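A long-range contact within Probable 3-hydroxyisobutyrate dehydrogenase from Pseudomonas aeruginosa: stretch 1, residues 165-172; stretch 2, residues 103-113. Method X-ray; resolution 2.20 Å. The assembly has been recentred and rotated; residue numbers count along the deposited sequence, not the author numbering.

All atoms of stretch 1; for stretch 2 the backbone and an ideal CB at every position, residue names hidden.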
ATOM      1  N   PRO A 165      29.263   4.580 -12.526  1.00 44.81           N
ATOM      2  CA  PRO A 165      29.590   5.777 -13.321  1.00 47.04           C
ATOM      3  C   PRO A 165      28.805   7.043 -12.892  1.00 46.07           C
ATOM      4  O   PRO A 165      28.284   7.110 -11.765  1.00 44.44           O
ATOM      5  CB  PRO A 165      29.270   5.350 -14.768  1.00 48.94           C
ATOM      6  CG  PRO A 165      28.177   4.302 -14.610  1.00 47.10           C
ATOM      7  CD  PRO A 165      28.402   3.632 -13.263  1.00 44.87           C
ATOM      8  N   ASP A 166      28.743   8.037 -13.772  1.00 47.37           N
ATOM      9  CA  ASP A 166      28.093   9.302 -13.462  1.00 46.79           C
ATOM     10  C   ASP A 166      26.674   9.115 -12.984  1.00 44.37           C
ATOM     11  O   ASP A 166      25.911   8.441 -13.642  1.00 43.99           O
ATOM     12  CB  ASP A 166      28.072  10.190 -14.697  1.00 49.99           C
ATOM     13  CG  ASP A 166      29.435  10.725 -15.052  1.00 52.73           C
ATOM     14  OD1 ASP A 166      30.384  10.573 -14.251  1.00 55.56           O
ATOM     15  OD2 ASP A 166      29.540  11.335 -16.119  1.00 54.11           O
ATOM     16  N   GLY A 167      26.324   9.744 -11.856  1.00 42.52           N
ATOM     17  CA  GLY A 167      24.980   9.624 -11.286  1.00 40.34           C
ATOM     18  C   GLY A 167      24.720   8.430 -10.366  1.00 38.21           C
ATOM     19  O   GLY A 167      23.684   8.382  -9.678  1.00 36.99           O
ATOM     20  N   ALA A 168      25.658   7.478 -10.332  1.00 37.93           N
ATOM     21  CA  ALA A 168      25.488   6.208  -9.591  1.00 35.46           C
ATOM     22  C   ALA A 168      25.529   6.401  -8.089  1.00 33.88           C
ATOM     23  O   ALA A 168      24.935   5.612  -7.338  1.00 32.38           O
ATOM     24  CB  ALA A 168      26.532   5.215  -9.999  1.00 36.26           C
ATOM     25  N   GLY A 169      26.208   7.464  -7.640  1.00 37.36           N
ATOM     26  CA  GLY A 169      26.219   7.782  -6.219  1.00 35.18           C
ATOM     27  C   GLY A 169      24.812   8.167  -5.810  1.00 33.88           C
ATOM     28  O   GLY A 169      24.313   7.709  -4.788  1.00 33.22           O
ATOM     29  N   GLN A 170      24.150   9.009  -6.606  1.00 34.20           N
ATOM     30  CA  GLN A 170      22.767   9.377  -6.272  1.00 33.01           C
ATOM     31  C   GLN A 170      21.877   8.176  -6.340  1.00 32.21           C
ATOM     32  O   GLN A 170      20.946   8.093  -5.567  1.00 33.42           O
ATOM     33  CB  GLN A 170      22.208  10.481  -7.172  1.00 32.79           C
ATOM     34  CG  GLN A 170      23.004  11.795  -7.159  1.00 34.83           C
ATOM     35  CD  GLN A 170      23.092  12.458  -5.789  1.00 35.11           C
ATOM     36  OE1 GLN A 170      22.303  12.170  -4.887  1.00 35.26           O
ATOM     37  NE2 GLN A 170      24.043  13.366  -5.641  1.00 32.90           N
ATOM     38  N   VAL A 171      22.115   7.247  -7.278  1.00 31.54           N
ATOM     39  CA  VAL A 171      21.217   6.105  -7.413  1.00 30.35           C
ATOM     40  C   VAL A 171      21.331   5.265  -6.142  1.00 31.01           C
ATOM     41  O   VAL A 171      20.316   4.880  -5.563  1.00 31.07           O
ATOM     42  CB  VAL A 171      21.484   5.237  -8.726  1.00 30.79           C
ATOM     43  CG1 VAL A 171      20.557   4.063  -8.790  1.00 27.30           C
ATOM     44  CG2 VAL A 171      21.300   6.088 -10.015  1.00 30.11           C
ATOM     45  N   ALA A 172      22.573   5.001  -5.698  1.00 31.94           N
ATOM     46  CA  ALA A 172      22.802   4.141  -4.537  1.00 31.72           C
ATOM     47  C   ALA A 172      22.146   4.789  -3.311  1.00 31.74           C
ATOM     48  O   ALA A 172      21.473   4.098  -2.521  1.00 32.03           O
ATOM     49  CB  ALA A 172      24.336   3.892  -4.330  1.00 31.82           C
ATOM     50  N   UNK A 103      19.125  14.574 -12.658  1.00 51.14           N
ATOM     51  CA  UNK A 103      19.752  15.870 -12.430  1.00 51.56           C
ATOM     52  C   UNK A 103      21.282  15.807 -12.246  1.00 50.52           C
ATOM     53  O   UNK A 103      21.993  16.655 -12.787  1.00 52.76           O
ATOM     54  CB  UNK A 103      19.121  16.518 -11.196  1.00 51.56           C
ATOM     55  N   UNK A 104      21.787  14.805 -11.527  1.00 47.27           N
ATOM     56  CA  UNK A 104      23.241  14.593 -11.399  1.00 46.42           C
ATOM     57  C   UNK A 104      23.946  14.260 -12.716  1.00 48.85           C
ATOM     58  O   UNK A 104      25.091  14.661 -12.924  1.00 50.17           O
ATOM     59  CB  UNK A 104      23.503  13.463 -10.401  1.00 46.42           C
ATOM     60  N   UNK A 105      23.297  13.479 -13.573  1.00 49.19           N
ATOM     61  CA  UNK A 105      23.869  13.155 -14.886  1.00 52.24           C
ATOM     62  C   UNK A 105      23.947  14.397 -15.765  1.00 54.98           C
ATOM     63  O   UNK A 105      24.935  14.613 -16.479  1.00 57.71           O
ATOM     64  CB  UNK A 105      23.041  12.073 -15.581  1.00 52.24           C
ATOM     65  N   UNK A 106      22.877  15.183 -15.727  1.00 55.12           N
ATOM     66  CA  UNK A 106      22.781  16.449 -16.436  1.00 58.04           C
ATOM     67  C   UNK A 106      23.940  17.378 -16.049  1.00 57.99           C
ATOM     68  O   UNK A 106      24.642  17.901 -16.928  1.00 60.63           O
ATOM     69  CB  UNK A 106      21.437  17.120 -16.142  1.00 58.04           C
ATOM     70  N   UNK A 107      24.152  17.572 -14.746  1.00 53.90           N
ATOM     71  CA  UNK A 107      25.311  18.329 -14.278  1.00 54.00           C
ATOM     72  C   UNK A 107      26.613  17.641 -14.703  1.00 54.51           C
ATOM     73  O   UNK A 107      27.520  18.317 -15.169  1.00 56.60           O
ATOM     74  CB  UNK A 107      25.266  18.487 -12.757  1.00 54.00           C
ATOM     75  N   UNK A 108      26.709  16.315 -14.547  1.00 52.48           N
ATOM     76  CA  UNK A 108      27.932  15.583 -14.942  1.00 53.58           C
ATOM     77  C   UNK A 108      28.355  15.860 -16.392  1.00 57.96           C
ATOM     78  O   UNK A 108      29.534  16.106 -16.674  1.00 59.93           O
ATOM     79  CB  UNK A 108      27.715  14.079 -14.760  1.00 53.58           C
ATOM     80  N   UNK A 109      27.379  15.806 -17.300  1.00 59.94           N
ATOM     81  CA  UNK A 109      27.611  15.975 -18.729  1.00 64.27           C
ATOM     82  C   UNK A 109      28.048  17.388 -19.052  1.00 68.45           C
ATOM     83  O   UNK A 109      28.938  17.600 -19.899  1.00 72.33           O
ATOM     84  CB  UNK A 109      26.350  15.624 -19.521  1.00 64.27           C
ATOM     85  N   UNK A 110      27.415  18.364 -18.407  1.00 68.30           N
ATOM     86  CA  UNK A 110      27.811  19.745 -18.627  1.00 72.17           C
ATOM     87  C   UNK A 110      29.246  19.938 -18.127  1.00 72.85           C
ATOM     88  O   UNK A 110      30.055  20.539 -18.822  1.00 75.84           O
ATOM     89  CB  UNK A 110      26.850  20.707 -17.925  1.00 72.17           C
ATOM     90  N   UNK A 111      29.571  19.374 -16.959  1.00 69.70           N
ATOM     91  CA  UNK A 111      30.946  19.403 -16.450  1.00 71.21           C
ATOM     92  C   UNK A 111      31.961  18.801 -17.429  1.00 75.39           C
ATOM     93  O   UNK A 111      33.025  19.387 -17.642  1.00 78.84           O
ATOM     94  CB  UNK A 111      31.017  18.652 -15.119  1.00 71.21           C
ATOM     95  N   UNK A 112      31.639  17.647 -18.020  1.00 75.94           N
ATOM     96  CA  UNK A 112      32.512  17.028 -19.025  1.00 80.14           C
ATOM     97  C   UNK A 112      32.654  17.873 -20.274  1.00 85.96           C
ATOM     98  O   UNK A 112      33.769  18.070 -20.762  1.00 89.84           O
ATOM     99  CB  UNK A 112      31.978  15.646 -19.407  1.00 80.14           C
ATOM    100  N   UNK A 113      31.517  18.353 -20.787  1.00 87.60           N
ATOM    101  CA  UNK A 113      31.447  19.195 -21.996  1.00 93.44           C
ATOM    102  C   UNK A 113      32.387  20.410 -21.907  1.00 96.71           C
ATOM    103  O   UNK A 113      32.556  21.149 -22.881  1.00102.15           O
ATOM    104  CB  UNK A 113      30.010  19.671 -22.218  1.00 93.44           C
TER

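Stretch 2 is a continuous helix through position 112, so its backbone angles set no special demand.

Position 103 points sideways, with nothing of stretch 1 within reach of its CB, so the contact does not constrain it. It is Ser103, whose OG is hydrogen-bonded elsewhere in the structure.

At position 104 the CB points toward stretch 1 and already lies 3.7 Å from Gln170 CG and 4.2 Å from Gly167 CA. With the CB itself in contact, a small residue such as alanine, glycine or serine suits best. The residue is Ala104, whose methyl packs against these same two carbons.

Position 105 is the closest backbone approach, its CA 5.2 Å from the CA of Gly167, yet its CB points sideways. A long, flexible chain could run past the turn, meeting the carbonyl of Asp166 and the methyls of Val171; lysine, arginine, glutamine or methionine would serve. Arg105 takes this course. Its CG lies 3.8 Å from Asp166 O, and its NH2 reaches 3.7 Å from Val171 CG2, which sits at the guanidinium edge. The absence of a side chain at Gly167 matters here: an ideal CB on that glycine would fall 2.9 Å from Arg105 CG, a clash.

Positions 106 and 107 are out of reach of stretch 1 and could hold many residues; they are Lys106 and Ile107.

The CB of position 108 points toward stretch 1, 3.6 Å from Asp166 OD2. Polar side chains or a flat ring that can lie beside the aspartate are plausible: asparagine, serine, histidine or an aromatic. His108 places its ring face under Asp166, whose CB stands 3.7 Å from the centroid of the His108 ring in a CH-pi contact. Although His108 ND1 is 3.1 Å from Asp166 OD1, that oxygen lies over the ring face, and the poor angle rules out a hydrogen bond.

Position 109 points sideways and positions 110 and 111 are out of reach, so stretch 1 leaves a wide choice there; they are Ala109, Ala110 and Ala111, and none touches it.

At position 112 the CB points toward stretch 1 but stops 5.9 Å short of Asp166 OD2. A long basic chain, lysine or arginine, could bridge the gap. Arg112 does so with a salt bridge: its NE donates to Asp166 OD2 at 2.9 Å, and its NH1 donates to Asp166 OD1 at 3.1 Å.

Position 113 is also out of reach and unconstrained by stretch 1; it is Glu113, poorly ordered.

Stretch 2 (103-113) SARKIHAAARE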
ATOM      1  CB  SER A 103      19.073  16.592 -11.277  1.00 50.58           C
ATOM      2  OG  SER A 103      19.886  17.634 -10.799  1.00 51.13           O
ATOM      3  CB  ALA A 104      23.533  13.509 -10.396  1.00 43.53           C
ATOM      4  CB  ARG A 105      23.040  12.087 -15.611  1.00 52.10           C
ATOM      5  CG  ARG A 105      23.205  10.715 -15.021  1.00 51.83           C
ATOM      6  CD  ARG A 105      22.391   9.665 -15.740  1.00 53.67           C
ATOM      7  NE  ARG A 105      22.010   8.692 -14.725  1.00 54.92           N
ATOM      8  CZ  ARG A 105      20.766   8.427 -14.342  1.00 52.55           C
ATOM      9  NH1 ARG A 105      19.726   9.003 -14.932  1.00 52.58           N
ATOM     10  NH2 ARG A 105      20.577   7.528 -13.397  1.00 52.25           N
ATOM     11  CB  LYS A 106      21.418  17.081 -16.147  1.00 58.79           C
ATOM     12  CG  LYS A 106      21.088  18.270 -16.975  1.00 65.01           C
ATOM     13  CD  LYS A 106      19.731  18.105 -17.677  1.00 70.63           C
ATOM     14  CE  LYS A 106      19.150  19.475 -18.034  1.00 76.11           C
ATOM     15  NZ  LYS A 106      19.045  20.327 -16.789  1.00 74.95           N
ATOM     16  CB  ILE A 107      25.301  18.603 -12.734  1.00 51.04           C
ATOM     17  CG1 ILE A 107      24.059  19.414 -12.342  1.00 52.02           C
ATOM     18  CG2 ILE A 107      26.508  19.420 -12.323  1.00 50.57           C
ATOM     19  CD1 ILE A 107      23.568  19.175 -10.904  1.00 49.71           C
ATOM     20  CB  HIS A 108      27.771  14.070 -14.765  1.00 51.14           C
ATOM     21  CG  HIS A 108      28.314  13.539 -13.469  1.00 47.47           C
ATOM     22  ND1 HIS A 108      29.659  13.362 -13.244  1.00 47.95           N
ATOM     23  CD2 HIS A 108      27.687  13.094 -12.357  1.00 44.01           C
ATOM     24  CE1 HIS A 108      29.843  12.841 -12.048  1.00 46.92           C
ATOM     25  NE2 HIS A 108      28.661  12.669 -11.485  1.00 45.00           N
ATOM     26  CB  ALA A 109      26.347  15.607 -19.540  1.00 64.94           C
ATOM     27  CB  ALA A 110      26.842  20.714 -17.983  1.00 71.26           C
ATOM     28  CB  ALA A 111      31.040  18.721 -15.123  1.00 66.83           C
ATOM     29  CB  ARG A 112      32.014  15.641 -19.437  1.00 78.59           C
ATOM     30  CG  ARG A 112      32.335  14.571 -18.435  1.00 75.64           C
ATOM     31  CD  ARG A 112      31.783  13.235 -18.889  1.00 76.16           C
ATOM     32  NE  ARG A 112      31.715  12.280 -17.785  1.00 70.30           N
ATOM     33  CZ  ARG A 112      32.757  11.571 -17.360  1.00 70.80           C
ATOM     34  NH1 ARG A 112      32.609  10.723 -16.354  1.00 67.35           N
ATOM     35  NH2 ARG A 112      33.951  11.714 -17.938  1.00 72.82           N
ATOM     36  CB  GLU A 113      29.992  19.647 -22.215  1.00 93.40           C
ATOM     37  CG  GLU A 113      29.715  20.443 -23.487  1.00100.19           C
ATOM     38  CD  GLU A 113      29.846  19.619 -24.748  1.00104.99           C
ATOM     39  OE1 GLU A 113      29.138  18.591 -24.874  1.00103.30           O
ATOM     40  OE2 GLU A 113      30.651  20.010 -25.628  1.00111.00           O
TER
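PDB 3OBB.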